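Local coordinates for protein Na-K-Cl cotransporter (Methanosarcina acetivorans, PDB 3G40) that probably carries chloride together with cations across the membrane, this chain being the cytoplasmic C-terminal domain of the transporter, at residues S70-F75 and S82-I87; F39-T44 and Q76-F81; V98-L103 and Y137-L142; P26-R31 and R121-E126. All coordinates share one frame; numbering follows the deposited sequence.

In the fold
From the N terminus, strand 22-27 runs into residues 26-31, which open contact 4, and helix 30-44 opens contact 2 at its last turns. Helix 64-77 opens contact 1; the turn after it closes contact 2, and strand 81-86 closes contact 1, so these two cross and touch through Phe-75. Both nest inside the loop of contact 4. Contact 3 opens on helix 94-103, contact 4 closes at the start of helix 124-136, and contact 3, which crosses it, closes at the turn into strand 140-145. Contact 1 joins helix 64-77 to the edge strand, contact 2 helix 30-44 to the turn between those two, contact 3 helix and strand on the other sheet face, and contact 4 two loops.

Contact 1 (S70-F75 and S82-I87); sequences SISEGF and SSWTII
Ser-72 and Ser-82 meet through their hydroxyls: OG of Ser-72 lies 2.8 Å from OG of Ser-82, close enough for a hydrogen bond. In both serines the hydroxyl points opposite the backbone N about CA-CB (chi1 -168° in each), which turns the two oxygens into the seam between helix and strand. Packing is close here. CB of Ser-82 lies 3.4 Å from the carbonyl O of Ser-72 and 3.7 Å from CB of Phe-75, while its OG stands 3.9 Å from CD1 of the Phe-75 ring, approached at a slant. The ring itself turns away from the strand toward helix 30-44, where it stacks with Phe-37. The OG of Ser-82 also hydrogen-bonds to the carbonyl of Val-50, which fixes the Ser-82 hydroxyl to strand 49-54 beside its meeting with the helix.

Helix 64-77 links the parallel neighbours 49-54 and 81-86 in a beta-alpha-beta crossover, and the sharp reversal after the helix explains the nearly antiparallel axes, 167° apart and 7.2 Å at their closest. Strand 81-86 is the outermost strand at this end of the sheet within the chain. Trp-84 forms the looser side of the contact: a chi1 of 61° in this partly exposed residue places CG between the backbone N and carbonyl carbon, and the indole meets the helix through CD1, 3.7 Å from CB of Ser-72. Between Ser-82 and Trp-84, the CB of Ser-83 points away from the helix, and beyond Trp-84 contact with residues 70-75 fades.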
# COMPACT_ATOMS: atom_id res chain seq x y z
N SER A 70 1.38 -17.93 -10.25
CA SER A 70 0.31 -16.98 -10.54
C SER A 70 0.82 -15.54 -10.46
O SER A 70 0.45 -14.68 -11.27
CB SER A 70 -0.86 -17.16 -9.58
OG SER A 70 -1.90 -16.28 -9.91
N ILE A 71 1.66 -15.28 -9.47
CA ILE A 71 2.17 -13.93 -9.29
C ILE A 71 3.12 -13.59 -10.43
O ILE A 71 3.11 -12.49 -10.96
CB ILE A 71 2.80 -13.74 -7.92
CG1 ILE A 71 1.75 -14.06 -6.84
CG2 ILE A 71 3.29 -12.28 -7.74
CD1 ILE A 71 2.32 -14.20 -5.46
N SER A 72 3.93 -14.57 -10.84
CA SER A 72 4.85 -14.36 -11.95
C SER A 72 4.09 -14.02 -13.24
O SER A 72 4.47 -13.11 -13.98
CB SER A 72 5.75 -15.61 -12.13
OG SER A 72 6.83 -15.33 -12.99
N GLU A 73 3.03 -14.77 -13.52
CA GLU A 73 2.16 -14.46 -14.64
C GLU A 73 1.56 -13.06 -14.49
O GLU A 73 1.35 -12.34 -15.47
CB GLU A 73 1.03 -15.51 -14.73
CG GLU A 73 -0.10 -15.14 -15.67
CD GLU A 73 0.29 -15.27 -17.14
OE1 GLU A 73 1.48 -15.11 -17.47
OE2 GLU A 73 -0.62 -15.52 -17.96
N GLY A 74 1.29 -12.66 -13.26
CA GLY A 74 0.74 -11.32 -13.02
C GLY A 74 1.70 -10.24 -13.48
O GLY A 74 1.29 -9.27 -14.11
N PHE A 75 2.99 -10.41 -13.19
CA PHE A 75 3.99 -9.44 -13.63
C PHE A 75 3.97 -9.31 -15.14
O PHE A 75 3.99 -8.21 -15.69
CB PHE A 75 5.39 -9.79 -13.13
CG PHE A 75 5.66 -9.37 -11.70
CD1 PHE A 75 5.83 -10.32 -10.71
CD2 PHE A 75 5.70 -8.01 -11.34
CE1 PHE A 75 6.08 -9.96 -9.39
CE2 PHE A 75 5.94 -7.63 -10.02
CZ PHE A 75 6.13 -8.60 -9.04
N SER A 82 9.06 -11.97 -16.28
CA SER A 82 9.12 -12.63 -15.00
C SER A 82 9.35 -14.13 -15.11
O SER A 82 8.97 -14.78 -16.09
CB SER A 82 7.82 -12.39 -14.22
OG SER A 82 7.98 -12.80 -12.87
N SER A 83 9.97 -14.68 -14.07
CA SER A 83 10.14 -16.12 -13.97
C SER A 83 10.10 -16.46 -12.48
O SER A 83 10.11 -15.57 -11.63
CB SER A 83 11.48 -16.53 -14.59
OG SER A 83 12.55 -15.85 -13.96
N TRP A 84 10.03 -17.74 -12.15
CA TRP A 84 9.97 -18.12 -10.76
C TRP A 84 10.66 -19.47 -10.61
O TRP A 84 10.74 -20.26 -11.55
CB TRP A 84 8.51 -18.21 -10.28
CG TRP A 84 7.71 -19.23 -11.02
CD1 TRP A 84 7.03 -19.06 -12.19
CD2 TRP A 84 7.51 -20.61 -10.64
NE1 TRP A 84 6.44 -20.25 -12.57
CE2 TRP A 84 6.71 -21.21 -11.63
CE3 TRP A 84 7.93 -21.38 -9.55
CZ2 TRP A 84 6.31 -22.56 -11.57
CZ3 TRP A 84 7.54 -22.73 -9.50
CH2 TRP A 84 6.74 -23.29 -10.50
N THR A 85 11.19 -19.72 -9.42
CA THR A 85 11.70 -21.05 -9.11
C THR A 85 11.43 -21.25 -7.63
O THR A 85 11.15 -20.28 -6.91
CB THR A 85 13.20 -21.18 -9.42
OG1 THR A 85 13.63 -22.53 -9.20
CG2 THR A 85 14.01 -20.28 -8.52
N ILE A 86 11.49 -22.49 -7.17
CA ILE A 86 11.33 -22.76 -5.75
C ILE A 86 12.54 -23.47 -5.16
O ILE A 86 12.98 -24.52 -5.66
CB ILE A 86 10.04 -23.53 -5.45
CG1 ILE A 86 8.84 -22.73 -5.95
CG2 ILE A 86 9.92 -23.81 -3.96
CD1 ILE A 86 7.55 -23.08 -5.28
N ILE A 87 13.07 -22.87 -4.10
CA ILE A 87 14.29 -23.28 -3.40
C ILE A 87 15.47 -23.60 -4.31
O ILE A 87 16.37 -22.77 -4.45
CB ILE A 87 14.03 -24.41 -2.38
CG1 ILE A 87 13.40 -25.63 -3.04
CG2 ILE A 87 13.12 -23.90 -1.28
CD1 ILE A 87 13.00 -26.71 -2.04

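Contact 2 (F39-T44 and Q76-F81); sequences FLRDIT and QEEGVF
Arg-41 reaches from helix 30-44 to Glu-78, just past the end of helix 64-77, and touches the incoming segment along much of its length. Its CB points toward the turn, and a chi1 of -177° carries CG on to within 4.2 Å of CG2 of Val-80. The next carbon, CD, lies 3.4 Å from OE1 of Glu-78 and 3.9 Å from its CB. A bend at chi3 (57°) then swings the guanidinium so that NH1 faces Glu-78 while NH2 and NE face Asp-42. NH1 gives OE1 of Glu-78 a salt-bridging hydrogen bond of 2.8 Å at 156°, almost in the guanidinium plane and nearly in line with the C-O bond of the acceptor. NH2 donates to the syn side of Asp-42 OD1 at 3.0 Å, standing well out of that carboxylate plane, and NE adds a weak bond to the same oxygen. Asp-38 also pairs with NH1, and OE2 of Glu-78 is bound by Arg-154 of the second subunit, which extends the charged network across the dimer.

Thr-44 packs beside it: its OG1 hydrogen-bonds to the carbonyl of Leu-40 and lies 3.2 Å from CG1 of Val-80. A Schellman motif with Gly-79 as C-prime residue ends helix 64-77 and feeds Val-80 toward strand 81-86, while Thr-44 and Leu-40 lean on strand 22-27 and Asp-42 reaches helix 179-192.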
# COMPACT_ATOMS: atom_id res chain seq x y z
N PHE A 39 5.01 -2.10 -6.25
CA PHE A 39 6.27 -1.39 -6.08
C PHE A 39 7.35 -2.08 -6.92
O PHE A 39 8.13 -1.42 -7.60
CB PHE A 39 6.64 -1.34 -4.60
CG PHE A 39 7.88 -0.51 -4.30
CD1 PHE A 39 7.98 0.81 -4.71
CD2 PHE A 39 8.93 -1.06 -3.59
CE1 PHE A 39 9.11 1.57 -4.43
CE2 PHE A 39 10.07 -0.32 -3.29
CZ PHE A 39 10.16 1.01 -3.72
N LEU A 40 7.40 -3.41 -6.87
CA LEU A 40 8.35 -4.14 -7.71
C LEU A 40 8.05 -3.83 -9.17
O LEU A 40 8.96 -3.63 -9.97
CB LEU A 40 8.25 -5.67 -7.46
CG LEU A 40 8.73 -6.11 -6.08
CD1 LEU A 40 8.33 -7.57 -5.74
CD2 LEU A 40 10.23 -5.92 -5.95
N ARG A 41 6.76 -3.78 -9.51
CA ARG A 41 6.38 -3.43 -10.88
C ARG A 41 6.84 -1.99 -11.25
O ARG A 41 7.33 -1.75 -12.36
CB ARG A 41 4.88 -3.56 -11.04
CG ARG A 41 4.37 -3.29 -12.43
CD ARG A 41 2.93 -2.88 -12.33
NE ARG A 41 2.81 -1.72 -11.45
CZ ARG A 41 1.68 -1.33 -10.86
NH1 ARG A 41 0.56 -2.02 -11.06
NH2 ARG A 41 1.68 -0.25 -10.08
N ASP A 42 6.65 -1.05 -10.33
CA ASP A 42 7.03 0.35 -10.58
C ASP A 42 8.54 0.49 -10.78
O ASP A 42 9.00 1.37 -11.50
CB ASP A 42 6.58 1.26 -9.43
CG ASP A 42 5.07 1.34 -9.31
OD1 ASP A 42 4.36 1.07 -10.31
OD2 ASP A 42 4.58 1.66 -8.21
N ILE A 43 9.32 -0.39 -10.15
CA ILE A 43 10.77 -0.36 -10.32
C ILE A 43 11.19 -0.92 -11.68
O ILE A 43 12.17 -0.46 -12.27
CB ILE A 43 11.48 -1.14 -9.19
CG1 ILE A 43 11.38 -0.38 -7.87
CG2 ILE A 43 12.93 -1.43 -9.55
CD1 ILE A 43 11.80 -1.23 -6.64
N THR A 44 10.43 -1.88 -12.19
CA THR A 44 10.85 -2.65 -13.37
C THR A 44 10.13 -2.30 -14.68
O THR A 44 10.61 -2.64 -15.76
CB THR A 44 10.69 -4.19 -13.10
OG1 THR A 44 9.36 -4.45 -12.66
CG2 THR A 44 11.67 -4.65 -12.03
N GLN A 76 3.91 -10.46 -15.83
CA GLN A 76 3.89 -10.47 -17.28
C GLN A 76 2.69 -9.72 -17.83
O GLN A 76 2.81 -8.97 -18.80
CB GLN A 76 3.90 -11.92 -17.82
CG GLN A 76 5.19 -12.67 -17.53
CD GLN A 76 5.27 -14.04 -18.21
OE1 GLN A 76 5.02 -14.18 -19.41
NE2 GLN A 76 5.64 -15.05 -17.43
N GLU A 77 1.52 -9.95 -17.23
CA GLU A 77 0.30 -9.22 -17.58
C GLU A 77 0.47 -7.70 -17.40
O GLU A 77 -0.14 -6.92 -18.12
CB GLU A 77 -0.88 -9.68 -16.72
CG GLU A 77 -1.21 -11.15 -16.84
CD GLU A 77 -2.30 -11.58 -15.88
OE1 GLU A 77 -2.59 -10.83 -14.92
OE2 GLU A 77 -2.86 -12.68 -16.09
N GLU A 78 1.29 -7.30 -16.44
CA GLU A 78 1.43 -5.87 -16.13
C GLU A 78 2.68 -5.27 -16.78
O GLU A 78 3.14 -4.19 -16.39
CB GLU A 78 1.31 -5.62 -14.61
CG GLU A 78 -0.03 -6.15 -14.06
CD GLU A 78 -0.48 -5.58 -12.70
OE1 GLU A 78 -0.03 -4.48 -12.31
OE2 GLU A 78 -1.31 -6.24 -12.02
N GLY A 79 3.20 -5.97 -17.78
CA GLY A 79 4.23 -5.44 -18.66
C GLY A 79 5.67 -5.61 -18.20
O GLY A 79 6.57 -4.90 -18.67
N VAL A 80 5.90 -6.55 -17.29
CA VAL A 80 7.24 -6.80 -16.77
C VAL A 80 7.58 -8.29 -17.01
O VAL A 80 6.74 -9.15 -16.84
CB VAL A 80 7.31 -6.45 -15.29
CG1 VAL A 80 8.61 -6.89 -14.66
CG2 VAL A 80 7.12 -4.88 -15.12
N PHE A 81 8.79 -8.57 -17.46
CA PHE A 81 9.17 -9.97 -17.68
C PHE A 81 9.33 -10.66 -16.33
O PHE A 81 9.69 -10.02 -15.34
CB PHE A 81 10.47 -10.04 -18.47
CG PHE A 81 10.36 -9.49 -19.86
CD1 PHE A 81 11.08 -8.36 -20.24
CD2 PHE A 81 9.52 -10.10 -20.79
CE1 PHE A 81 10.98 -7.86 -21.52
CE2 PHE A 81 9.41 -9.60 -22.08
CZ PHE A 81 10.15 -8.48 -22.45

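Contact 3 (V98-L103 and Y137-L142); sequences VGMEAL and YRMGVL
Tyr-137, Met-100 and Met-139 carry the packing of helix 94-103 against the turn that leads into strand 140-145. The setting is a Rossmann-like alpha/beta half-domain with strand order 3-2-1-4-5, in which helix 94-103 belongs to the connection from the edge strand 81-86 back to 112-116. A Schellman motif with Arg-138 as C-prime residue ends helix 124-136, and both Tyr-137, before it, and Met-139, after it, point toward helix 94-103.

The Tyr-137 ring is the most extensively covered element. CB of Met-100 sits over one of its faces, 4.2 Å above the plane and displaced toward the rim. The methionine chain then runs across the phenol at about a right angle, and its bend at chi3 (-52°) returns the methyl CE to the ring, 3.5 Å from CD1 of Tyr-137. Deeper in, SD of Met-100 lies 3.7 Å from SD of Met-139; CG of Met-100 is equally near that sulfur, an apolar contact of two thioethers crossing at a slant. Both methionines also reach Leu-24 and Leu-113, which anchors the cluster on strands 22-27 and 112-116.

Toward solvent, exposed Glu-101 borders the opposite side of the phenol from the CD1 atom that Met-100 touches. A bend at chi2 (62°) folds the carboxylate back, almost perpendicular to the ring, with OE1 lying in the ring plane at its edge. The tyrosine hydroxyl is 3.7 Å from OE1 of Glu-101, whereas OE2 of Glu-101 comes within 3.0 Å of Tyr-137 CE2.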
# COMPACT_ATOMS: atom_id res chain seq x y z
N VAL A 98 23.10 -19.67 -3.99
CA VAL A 98 22.83 -20.51 -5.14
C VAL A 98 21.94 -19.77 -6.14
O VAL A 98 22.17 -19.82 -7.35
CB VAL A 98 22.15 -21.84 -4.73
CG1 VAL A 98 21.72 -22.63 -5.97
CG2 VAL A 98 23.08 -22.67 -3.85
N GLY A 99 20.92 -19.09 -5.62
CA GLY A 99 20.03 -18.31 -6.45
C GLY A 99 20.78 -17.34 -7.34
O GLY A 99 20.57 -17.29 -8.55
N MET A 100 21.68 -16.57 -6.73
CA MET A 100 22.47 -15.59 -7.47
C MET A 100 23.52 -16.27 -8.36
O MET A 100 23.78 -15.83 -9.48
CB MET A 100 23.15 -14.63 -6.50
CG MET A 100 22.20 -13.96 -5.52
SD MET A 100 23.00 -12.69 -4.52
CE MET A 100 24.42 -13.59 -3.89
N GLU A 101 24.10 -17.35 -7.85
CA GLU A 101 25.10 -18.09 -8.60
C GLU A 101 24.50 -18.59 -9.90
O GLU A 101 25.16 -18.59 -10.94
CB GLU A 101 25.63 -19.27 -7.77
CG GLU A 101 26.75 -20.05 -8.43
CD GLU A 101 27.99 -19.20 -8.68
OE1 GLU A 101 29.05 -19.52 -8.10
OE2 GLU A 101 27.90 -18.21 -9.43
N ALA A 102 23.25 -19.02 -9.84
CA ALA A 102 22.57 -19.58 -11.00
C ALA A 102 22.31 -18.52 -12.08
O ALA A 102 22.18 -18.84 -13.26
CB ALA A 102 21.26 -20.25 -10.58
N LEU A 103 22.25 -17.26 -11.65
CA LEU A 103 21.97 -16.15 -12.55
C LEU A 103 23.07 -15.92 -13.60
O LEU A 103 22.81 -15.41 -14.68
CB LEU A 103 21.74 -14.87 -11.74
CG LEU A 103 20.35 -14.63 -11.14
CD1 LEU A 103 19.59 -13.57 -11.92
CD2 LEU A 103 19.54 -15.91 -11.03
N TYR A 137 28.80 -11.38 -7.08
CA TYR A 137 28.15 -11.85 -8.30
C TYR A 137 27.76 -10.71 -9.23
O TYR A 137 26.80 -10.82 -10.00
CB TYR A 137 26.94 -12.71 -7.94
CG TYR A 137 27.30 -13.97 -7.19
CD1 TYR A 137 27.33 -13.99 -5.80
CD2 TYR A 137 27.64 -15.14 -7.86
CE1 TYR A 137 27.67 -15.13 -5.10
CE2 TYR A 137 27.98 -16.29 -7.17
CZ TYR A 137 28.00 -16.28 -5.79
OH TYR A 137 28.34 -17.42 -5.10
N ARG A 138 28.51 -9.61 -9.16
CA ARG A 138 28.22 -8.43 -9.98
C ARG A 138 26.77 -7.96 -9.80
O ARG A 138 26.12 -7.57 -10.78
CB ARG A 138 28.49 -8.73 -11.45
CG ARG A 138 29.91 -9.15 -11.76
CD ARG A 138 30.00 -9.77 -13.14
NE ARG A 138 29.40 -8.92 -14.17
CZ ARG A 138 29.07 -9.34 -15.39
NH1 ARG A 138 29.29 -10.60 -15.74
NH2 ARG A 138 28.53 -8.50 -16.26
N MET A 139 26.26 -8.00 -8.57
CA MET A 139 24.88 -7.60 -8.33
C MET A 139 24.73 -6.34 -7.47
O MET A 139 25.42 -6.16 -6.47
CB MET A 139 24.08 -8.74 -7.70
CG MET A 139 23.63 -9.79 -8.69
SD MET A 139 22.69 -11.10 -7.89
CE MET A 139 21.03 -10.44 -7.87
N GLY A 140 23.81 -5.48 -7.87
CA GLY A 140 23.39 -4.38 -7.02
C GLY A 140 22.43 -4.91 -5.97
O GLY A 140 21.91 -6.03 -6.10
N VAL A 141 22.20 -4.12 -4.93
CA VAL A 141 21.25 -4.50 -3.89
C VAL A 141 20.28 -3.34 -3.61
O VAL A 141 20.70 -2.18 -3.50
CB VAL A 141 21.96 -4.90 -2.58
CG1 VAL A 141 20.94 -5.22 -1.49
CG2 VAL A 141 22.89 -6.09 -2.82
N LEU A 142 18.99 -3.67 -3.54
CA LEU A 142 17.99 -2.72 -3.07
C LEU A 142 17.45 -3.25 -1.75
O LEU A 142 16.96 -4.37 -1.67
CB LEU A 142 16.84 -2.58 -4.07
CG LEU A 142 17.17 -1.88 -5.39
CD1 LEU A 142 15.97 -1.93 -6.33
CD2 LEU A 142 17.60 -0.41 -5.13

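Contact 4 (P26-R31 and R121-E126); sequences PVEDPR and RDRDEE
Glu-28 and Arg-123 form a salt bridge at the surface, joining the loops that follow two neighbouring parallel strands, 22-27 and 112-116. In the Rossmann-like order 3-2-1-4-5 these are the adjacent strands at the switch point, from which the chain departs to opposite faces of the sheet, into helix 30-44 on one and helix 124-136 on the other, and the bridge spans the loops at that divide.

NH2 of Arg-123 makes the straightest of the three bonds, to the syn lone pair of Glu-28 OE2 at 2.8 Å and 152°, with OE2 somewhat out of the guanidinium plane. The same nitrogen has a weak second bond to OE1 of Glu-28, also 2.8 Å long, and NH1 of Arg-123 adds another weak one to OE1 at 3.0 Å. OE1, shared between NH1 and NH2 near the guanidinium plane, is met off the line of either N-H; the guanidinium and carboxylate planes are 63° apart. Each side chain comes extended from its own side, bridging backbones whose nearest CA atoms, those of Glu-28 and Arg-123, are 13.4 Å apart.

Little apolar surface accompanies the bridge. The carboxylate of Glu-126, 6.6 Å between its OE1 and Glu-28 OE1, is a like charge near Glu-28 but not in contact with it. Behind Glu-28, Leu-55 touches its side chain, and Pro-26 packs on Leu-113 and Leu-115. Next along the chain, Asp-29 is the N-cap of helix 30-44, its OD1 accepting from the backbone N of Arg-31 at 3.0 Å, from above the carboxylate plane.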
# COMPACT_ATOMS: atom_id res chain seq x y z
N PRO A 26 13.84 -12.77 -3.39
CA PRO A 26 13.53 -13.94 -2.55
C PRO A 26 12.15 -13.80 -1.94
O PRO A 26 11.76 -12.70 -1.52
CB PRO A 26 14.60 -13.89 -1.45
CG PRO A 26 15.57 -12.79 -1.85
CD PRO A 26 14.85 -11.89 -2.79
N VAL A 27 11.40 -14.90 -1.90
CA VAL A 27 10.06 -14.90 -1.35
C VAL A 27 9.90 -16.06 -0.37
O VAL A 27 10.05 -17.23 -0.74
CB VAL A 27 9.03 -15.07 -2.46
CG1 VAL A 27 7.63 -15.16 -1.87
CG2 VAL A 27 9.13 -13.93 -3.46
N GLU A 28 9.62 -15.74 0.89
CA GLU A 28 9.29 -16.76 1.87
C GLU A 28 7.79 -16.76 2.11
O GLU A 28 7.17 -17.80 2.30
CB GLU A 28 10.04 -16.50 3.18
CG GLU A 28 11.54 -16.42 3.02
CD GLU A 28 12.28 -16.57 4.33
OE1 GLU A 28 13.51 -16.39 4.34
OE2 GLU A 28 11.63 -16.88 5.36
N ASP A 29 7.20 -15.57 2.05
CA ASP A 29 5.79 -15.39 2.36
C ASP A 29 5.13 -14.66 1.20
O ASP A 29 5.44 -13.50 0.95
CB ASP A 29 5.66 -14.57 3.66
CG ASP A 29 4.21 -14.20 3.99
OD1 ASP A 29 3.29 -14.72 3.32
OD2 ASP A 29 3.98 -13.40 4.92
N PRO A 30 4.20 -15.34 0.50
CA PRO A 30 3.59 -14.78 -0.71
C PRO A 30 2.73 -13.55 -0.42
O PRO A 30 2.49 -12.76 -1.33
CB PRO A 30 2.69 -15.93 -1.21
CG PRO A 30 3.18 -17.13 -0.52
CD PRO A 30 3.70 -16.69 0.80
N ARG A 31 2.26 -13.42 0.82
CA ARG A 31 1.46 -12.25 1.21
C ARG A 31 2.31 -10.98 1.21
O ARG A 31 1.84 -9.91 0.82
CB ARG A 31 0.84 -12.47 2.59
CG ARG A 31 -0.14 -13.65 2.65
CD ARG A 31 -0.31 -14.07 4.09
NE ARG A 31 -1.07 -15.31 4.22
CZ ARG A 31 -1.01 -16.10 5.28
NH1 ARG A 31 -0.22 -15.79 6.30
NH2 ARG A 31 -1.74 -17.21 5.32
N ARG A 121 15.10 -7.90 14.29
CA ARG A 121 16.53 -7.90 13.97
C ARG A 121 17.14 -9.30 13.89
O ARG A 121 18.34 -9.44 13.66
CB ARG A 121 17.27 -7.03 15.00
CG ARG A 121 16.68 -5.63 15.09
CD ARG A 121 17.09 -4.89 16.36
NE ARG A 121 18.48 -4.45 16.34
CZ ARG A 121 19.41 -4.88 17.18
NH1 ARG A 121 19.11 -5.76 18.13
NH2 ARG A 121 20.66 -4.43 17.09
N ASP A 122 16.30 -10.32 14.04
CA ASP A 122 16.76 -11.70 14.12
C ASP A 122 17.61 -12.14 12.93
O ASP A 122 18.33 -13.14 13.01
CB ASP A 122 15.57 -12.66 14.25
CG ASP A 122 14.73 -12.39 15.49
OD1 ASP A 122 15.06 -11.45 16.24
OD2 ASP A 122 13.75 -13.13 15.71
N ARG A 123 17.53 -11.41 11.83
CA ARG A 123 18.18 -11.85 10.60
C ARG A 123 19.27 -10.91 10.11
O ARG A 123 19.84 -11.13 9.04
CB ARG A 123 17.15 -12.01 9.49
CG ARG A 123 16.28 -13.23 9.65
CD ARG A 123 15.25 -13.25 8.55
NE ARG A 123 14.75 -14.60 8.31
CZ ARG A 123 14.10 -14.96 7.22
NH1 ARG A 123 13.87 -14.07 6.26
NH2 ARG A 123 13.67 -16.21 7.08
N ASP A 124 19.57 -9.88 10.89
CA ASP A 124 20.48 -8.85 10.41
C ASP A 124 21.81 -9.40 9.93
O ASP A 124 22.35 -8.94 8.92
CB ASP A 124 20.67 -7.75 11.46
CG ASP A 124 19.45 -6.86 11.58
OD1 ASP A 124 18.37 -7.28 11.11
OD2 ASP A 124 19.56 -5.74 12.13
N GLU A 125 22.34 -10.40 10.63
CA GLU A 125 23.63 -10.93 10.24
C GLU A 125 23.59 -11.63 8.88
O GLU A 125 24.44 -11.37 8.02
CB GLU A 125 24.22 -11.85 11.32
CG GLU A 125 25.72 -11.92 11.23
CD GLU A 125 26.33 -10.55 10.96
OE1 GLU A 125 26.11 -9.62 11.76
OE2 GLU A 125 27.05 -10.41 9.94
N GLU A 126 22.61 -12.51 8.68
CA GLU A 126 22.44 -13.16 7.38
C GLU A 126 22.21 -12.12 6.29
O GLU A 126 22.82 -12.17 5.23
CB GLU A 126 21.26 -14.13 7.41
CG GLU A 126 21.49 -15.40 8.20
CD GLU A 126 20.37 -16.40 8.02
OE1 GLU A 126 19.35 -16.04 7.40
OE2 GLU A 126 20.51 -17.55 8.50